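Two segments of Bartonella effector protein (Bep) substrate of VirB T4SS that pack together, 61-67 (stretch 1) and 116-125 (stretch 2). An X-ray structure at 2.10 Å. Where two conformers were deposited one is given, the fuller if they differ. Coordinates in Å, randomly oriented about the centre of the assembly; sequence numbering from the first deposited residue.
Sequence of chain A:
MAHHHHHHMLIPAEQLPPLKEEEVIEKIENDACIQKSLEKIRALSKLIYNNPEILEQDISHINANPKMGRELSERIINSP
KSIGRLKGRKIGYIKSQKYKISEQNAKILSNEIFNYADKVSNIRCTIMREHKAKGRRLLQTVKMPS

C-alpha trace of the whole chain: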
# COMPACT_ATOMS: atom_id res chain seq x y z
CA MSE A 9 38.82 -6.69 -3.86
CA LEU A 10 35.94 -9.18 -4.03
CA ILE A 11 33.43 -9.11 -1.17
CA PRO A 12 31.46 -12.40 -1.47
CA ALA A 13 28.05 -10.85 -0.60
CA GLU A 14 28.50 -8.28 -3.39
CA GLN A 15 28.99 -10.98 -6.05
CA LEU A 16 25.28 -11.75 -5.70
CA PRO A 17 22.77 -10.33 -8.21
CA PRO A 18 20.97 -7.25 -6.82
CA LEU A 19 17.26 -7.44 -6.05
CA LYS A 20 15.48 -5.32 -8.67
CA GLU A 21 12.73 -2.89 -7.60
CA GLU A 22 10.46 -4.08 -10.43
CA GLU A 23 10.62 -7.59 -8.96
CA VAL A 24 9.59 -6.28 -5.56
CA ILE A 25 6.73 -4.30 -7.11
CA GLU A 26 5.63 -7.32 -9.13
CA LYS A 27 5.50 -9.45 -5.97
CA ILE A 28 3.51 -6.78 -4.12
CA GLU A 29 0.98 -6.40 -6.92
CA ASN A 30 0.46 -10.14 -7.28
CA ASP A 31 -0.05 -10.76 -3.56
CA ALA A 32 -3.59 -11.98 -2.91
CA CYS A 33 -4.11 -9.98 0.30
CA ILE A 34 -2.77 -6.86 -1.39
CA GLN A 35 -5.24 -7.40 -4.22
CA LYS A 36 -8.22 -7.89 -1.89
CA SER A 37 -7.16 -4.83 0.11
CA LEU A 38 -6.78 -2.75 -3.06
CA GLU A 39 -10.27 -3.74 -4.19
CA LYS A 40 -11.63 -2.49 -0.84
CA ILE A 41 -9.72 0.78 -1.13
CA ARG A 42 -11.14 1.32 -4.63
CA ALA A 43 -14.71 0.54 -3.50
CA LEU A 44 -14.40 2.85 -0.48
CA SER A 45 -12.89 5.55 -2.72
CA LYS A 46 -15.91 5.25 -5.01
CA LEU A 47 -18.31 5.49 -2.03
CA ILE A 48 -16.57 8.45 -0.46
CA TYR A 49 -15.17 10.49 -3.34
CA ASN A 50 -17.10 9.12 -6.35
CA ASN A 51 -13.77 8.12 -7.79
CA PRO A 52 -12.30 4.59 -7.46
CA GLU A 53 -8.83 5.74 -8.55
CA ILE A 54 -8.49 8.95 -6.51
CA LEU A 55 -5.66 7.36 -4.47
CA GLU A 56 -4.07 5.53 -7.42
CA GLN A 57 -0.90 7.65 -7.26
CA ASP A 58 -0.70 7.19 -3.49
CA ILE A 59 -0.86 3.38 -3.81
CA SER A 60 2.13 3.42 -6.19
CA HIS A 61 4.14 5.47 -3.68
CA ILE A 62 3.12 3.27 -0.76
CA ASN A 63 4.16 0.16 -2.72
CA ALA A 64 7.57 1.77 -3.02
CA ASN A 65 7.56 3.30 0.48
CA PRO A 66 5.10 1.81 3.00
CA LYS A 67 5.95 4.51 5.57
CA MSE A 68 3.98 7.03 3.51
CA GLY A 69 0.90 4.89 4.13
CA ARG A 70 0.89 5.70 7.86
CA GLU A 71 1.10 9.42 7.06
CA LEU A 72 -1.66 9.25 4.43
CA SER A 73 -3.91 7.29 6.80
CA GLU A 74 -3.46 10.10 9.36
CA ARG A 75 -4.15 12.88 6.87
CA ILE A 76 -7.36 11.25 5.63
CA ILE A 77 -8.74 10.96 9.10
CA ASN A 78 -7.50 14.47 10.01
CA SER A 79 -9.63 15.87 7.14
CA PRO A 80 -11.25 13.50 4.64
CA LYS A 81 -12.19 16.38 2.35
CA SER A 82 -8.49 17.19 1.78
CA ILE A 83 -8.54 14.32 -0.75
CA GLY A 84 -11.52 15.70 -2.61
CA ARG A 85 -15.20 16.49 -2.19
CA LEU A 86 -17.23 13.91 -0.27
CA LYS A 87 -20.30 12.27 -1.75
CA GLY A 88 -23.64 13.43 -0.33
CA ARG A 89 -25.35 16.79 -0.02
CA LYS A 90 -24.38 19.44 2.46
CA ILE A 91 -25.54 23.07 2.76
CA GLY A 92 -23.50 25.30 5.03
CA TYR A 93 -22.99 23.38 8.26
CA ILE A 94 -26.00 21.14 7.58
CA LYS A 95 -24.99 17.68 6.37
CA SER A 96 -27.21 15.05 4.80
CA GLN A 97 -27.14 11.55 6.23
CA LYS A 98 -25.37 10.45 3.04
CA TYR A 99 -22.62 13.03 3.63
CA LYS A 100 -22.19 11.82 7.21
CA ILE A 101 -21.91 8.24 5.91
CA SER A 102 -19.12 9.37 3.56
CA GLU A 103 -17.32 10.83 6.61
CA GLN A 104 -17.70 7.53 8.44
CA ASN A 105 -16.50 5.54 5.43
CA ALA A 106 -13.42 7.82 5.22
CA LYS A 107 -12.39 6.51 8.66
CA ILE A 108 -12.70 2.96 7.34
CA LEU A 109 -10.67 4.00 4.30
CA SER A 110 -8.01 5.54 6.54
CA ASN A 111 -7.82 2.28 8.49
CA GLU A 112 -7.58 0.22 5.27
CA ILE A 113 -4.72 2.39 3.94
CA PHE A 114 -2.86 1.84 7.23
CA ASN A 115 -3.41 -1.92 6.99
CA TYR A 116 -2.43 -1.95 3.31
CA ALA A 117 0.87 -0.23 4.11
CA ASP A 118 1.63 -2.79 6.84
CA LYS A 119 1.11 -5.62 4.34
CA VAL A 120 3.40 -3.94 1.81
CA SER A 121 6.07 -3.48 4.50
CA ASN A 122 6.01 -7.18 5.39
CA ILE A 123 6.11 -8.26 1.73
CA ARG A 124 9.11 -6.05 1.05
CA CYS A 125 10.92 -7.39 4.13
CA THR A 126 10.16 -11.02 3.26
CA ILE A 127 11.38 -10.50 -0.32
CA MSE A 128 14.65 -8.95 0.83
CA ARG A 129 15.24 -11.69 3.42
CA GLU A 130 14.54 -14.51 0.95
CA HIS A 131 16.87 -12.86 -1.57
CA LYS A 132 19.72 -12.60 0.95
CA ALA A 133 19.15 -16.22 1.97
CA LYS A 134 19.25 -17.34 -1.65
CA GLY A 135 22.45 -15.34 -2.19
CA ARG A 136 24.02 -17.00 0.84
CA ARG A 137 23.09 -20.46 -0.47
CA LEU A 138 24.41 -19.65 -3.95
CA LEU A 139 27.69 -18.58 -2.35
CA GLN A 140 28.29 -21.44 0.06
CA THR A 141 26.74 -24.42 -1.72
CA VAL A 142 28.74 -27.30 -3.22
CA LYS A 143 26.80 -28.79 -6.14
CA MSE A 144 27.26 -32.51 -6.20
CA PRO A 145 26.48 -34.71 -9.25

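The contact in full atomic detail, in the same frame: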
# COMPACT_ATOMS: atom_id res chain seq x y z
N HIS A 61 3.10 4.98 -4.59
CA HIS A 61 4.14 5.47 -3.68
C HIS A 61 4.24 4.60 -2.42
O HIS A 61 5.34 4.36 -1.91
CB HIS A 61 3.87 6.92 -3.29
N ILE A 62 3.11 4.14 -1.92
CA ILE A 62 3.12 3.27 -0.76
C ILE A 62 3.78 1.93 -1.10
O ILE A 62 4.53 1.37 -0.29
CB ILE A 62 1.70 3.06 -0.23
CG1 ILE A 62 1.19 4.38 0.37
CG2 ILE A 62 1.67 1.97 0.81
CD1 ILE A 62 -0.30 4.42 0.53
N ASN A 63 3.53 1.42 -2.30
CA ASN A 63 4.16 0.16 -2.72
C ASN A 63 5.67 0.32 -2.71
O ASN A 63 6.40 -0.64 -2.43
CB ASN A 63 3.71 -0.26 -4.12
CG ASN A 63 2.31 -0.83 -4.12
OD1 ASN A 63 1.74 -1.12 -3.06
ND2 ASN A 63 1.74 -1.00 -5.30
N ALA A 64 6.14 1.52 -3.02
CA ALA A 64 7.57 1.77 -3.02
C ALA A 64 8.06 2.17 -1.63
O ALA A 64 9.21 1.91 -1.27
CB ALA A 64 7.93 2.84 -4.04
N ASN A 65 7.19 2.79 -0.84
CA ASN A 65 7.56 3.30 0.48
C ASN A 65 6.40 3.24 1.45
O ASN A 65 5.66 4.22 1.62
CB ASN A 65 8.10 4.73 0.37
CG ASN A 65 8.48 5.31 1.73
OD1 ASN A 65 8.71 4.57 2.69
ND2 ASN A 65 8.55 6.64 1.81
N PRO A 66 6.23 2.10 2.12
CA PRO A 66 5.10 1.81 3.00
C PRO A 66 4.92 2.85 4.09
O PRO A 66 3.79 3.08 4.53
CB PRO A 66 5.46 0.45 3.61
CG PRO A 66 6.44 -0.15 2.68
CD PRO A 66 7.20 0.98 2.07
N LYS A 67 6.01 3.49 4.51
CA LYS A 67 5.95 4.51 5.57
C LYS A 67 4.99 5.63 5.25
O LYS A 67 4.34 6.18 6.14
CB LYS A 67 7.35 5.07 5.84
N TYR A 116 -3.07 -1.70 4.59
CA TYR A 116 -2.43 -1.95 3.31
C TYR A 116 -0.93 -1.70 3.40
O TYR A 116 -0.12 -2.50 2.93
CB TYR A 116 -3.06 -1.07 2.21
CG TYR A 116 -2.46 -1.28 0.83
CD1 TYR A 116 -1.30 -0.62 0.44
CD2 TYR A 116 -3.07 -2.13 -0.09
CE1 TYR A 116 -0.75 -0.80 -0.82
CE2 TYR A 116 -2.53 -2.33 -1.37
CZ TYR A 116 -1.36 -1.67 -1.71
OH TYR A 116 -0.81 -1.83 -2.95
N ALA A 117 -0.55 -0.58 4.00
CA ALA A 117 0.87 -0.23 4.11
C ALA A 117 1.63 -1.24 4.96
O ALA A 117 2.79 -1.52 4.69
CB ALA A 117 1.05 1.17 4.69
N ASP A 118 0.99 -1.76 6.01
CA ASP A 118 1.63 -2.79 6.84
C ASP A 118 1.90 -4.06 6.03
O ASP A 118 2.94 -4.70 6.20
CB ASP A 118 0.75 -3.12 8.05
CG ASP A 118 1.32 -4.26 8.90
OD1 ASP A 118 2.11 -3.96 9.81
OD2 ASP A 118 0.98 -5.45 8.66
N LYS A 119 0.95 -4.43 5.18
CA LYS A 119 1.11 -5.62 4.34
C LYS A 119 2.27 -5.42 3.38
O LYS A 119 3.11 -6.30 3.21
CB LYS A 119 -0.16 -5.94 3.55
CG LYS A 119 -1.37 -6.36 4.39
CD LYS A 119 -2.63 -6.54 3.53
CE LYS A 119 -3.91 -6.67 4.37
NZ LYS A 119 -4.71 -5.40 4.36
N VAL A 120 2.31 -4.25 2.73
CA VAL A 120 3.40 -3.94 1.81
C VAL A 120 4.76 -4.05 2.52
O VAL A 120 5.69 -4.64 1.99
CB VAL A 120 3.24 -2.54 1.21
CG1 VAL A 120 4.51 -2.15 0.47
CG2 VAL A 120 2.04 -2.52 0.27
N SER A 121 4.85 -3.46 3.71
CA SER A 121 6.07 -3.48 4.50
C SER A 121 6.56 -4.90 4.77
O SER A 121 7.74 -5.19 4.62
CB SER A 121 5.83 -2.75 5.82
OG SER A 121 7.05 -2.62 6.52
N ASN A 122 5.65 -5.78 5.15
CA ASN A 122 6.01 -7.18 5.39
C ASN A 122 6.44 -7.90 4.12
O ASN A 122 7.36 -8.71 4.16
CB ASN A 122 4.84 -7.92 6.04
CG ASN A 122 4.62 -7.49 7.47
OD1 ASN A 122 5.57 -7.20 8.18
ND2 ASN A 122 3.37 -7.42 7.88
N ILE A 123 5.77 -7.63 3.01
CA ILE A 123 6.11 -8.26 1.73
C ILE A 123 7.52 -7.87 1.32
O ILE A 123 8.34 -8.71 0.93
CB ILE A 123 5.10 -7.89 0.64
CG1 ILE A 123 3.74 -8.52 0.92
CG2 ILE A 123 5.59 -8.37 -0.72
CD1 ILE A 123 2.68 -8.08 -0.03
N ARG A 124 7.79 -6.57 1.39
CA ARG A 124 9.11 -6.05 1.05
C ARG A 124 10.21 -6.65 1.92
O ARG A 124 11.29 -6.96 1.43
CB ARG A 124 9.11 -4.51 1.15
CG ARG A 124 8.14 -3.84 0.14
CD ARG A 124 8.38 -2.35 0.00
NE ARG A 124 9.73 -2.06 -0.47
CZ ARG A 124 10.06 -1.76 -1.72
NH1 ARG A 124 9.13 -1.67 -2.68
NH2 ARG A 124 11.32 -1.54 -2.02
N CYS A 125 9.93 -6.82 3.21
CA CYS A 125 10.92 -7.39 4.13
C CYS A 125 11.16 -8.86 3.83
O CYS A 125 12.31 -9.32 3.80
CB CYS A 125 10.48 -7.22 5.59
SG CYS A 125 10.66 -5.55 6.24
O HOH W 1 -0.89 -2.72 -5.59

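The shortest polar contact joins Y116 to N63: Y116 OH donates to N63 OD1 at 2.6 Å. The CA-to-CB bonds of both residues run sideways to the opposing stretch, yet the ends of both side chains come nearer, so the bond depends on their reach. N63 OD1 lies at the edge of the tyrosine ring, near its plane, as expected for a partner of the phenolic oxygen. A water closes a second path between the same side chains, accepting from N63 ND2 at 3.2 Å and donating to Y116 OH at 2.8 Å.

The second direct hydrogen bond engages the backbone. R124 NH1 donates to N63 O at 2.9 Å, with an N-H...acceptor angle of 135°. N63 O lies near the guanidinium plane, whereas A64 O sits over one face, 3.8 Å from R124 CZ.

Around these bonds the packing is largely apolar. I62 points toward the helix, its CG2 4.0 Å from both Y116 CD1, at the ring edge, and A117 CB. P66 buries the most surface, 77 Å²: its CG lies 3.6 Å from V120 CG1 and 4.0 Å from R124 CD, while its carbonyl O approaches A117 CB at 3.3 Å. The small A117 side chain accompanies the closest CA-CA approach across the stretches, 4.8 Å between P66 CA and A117 CA.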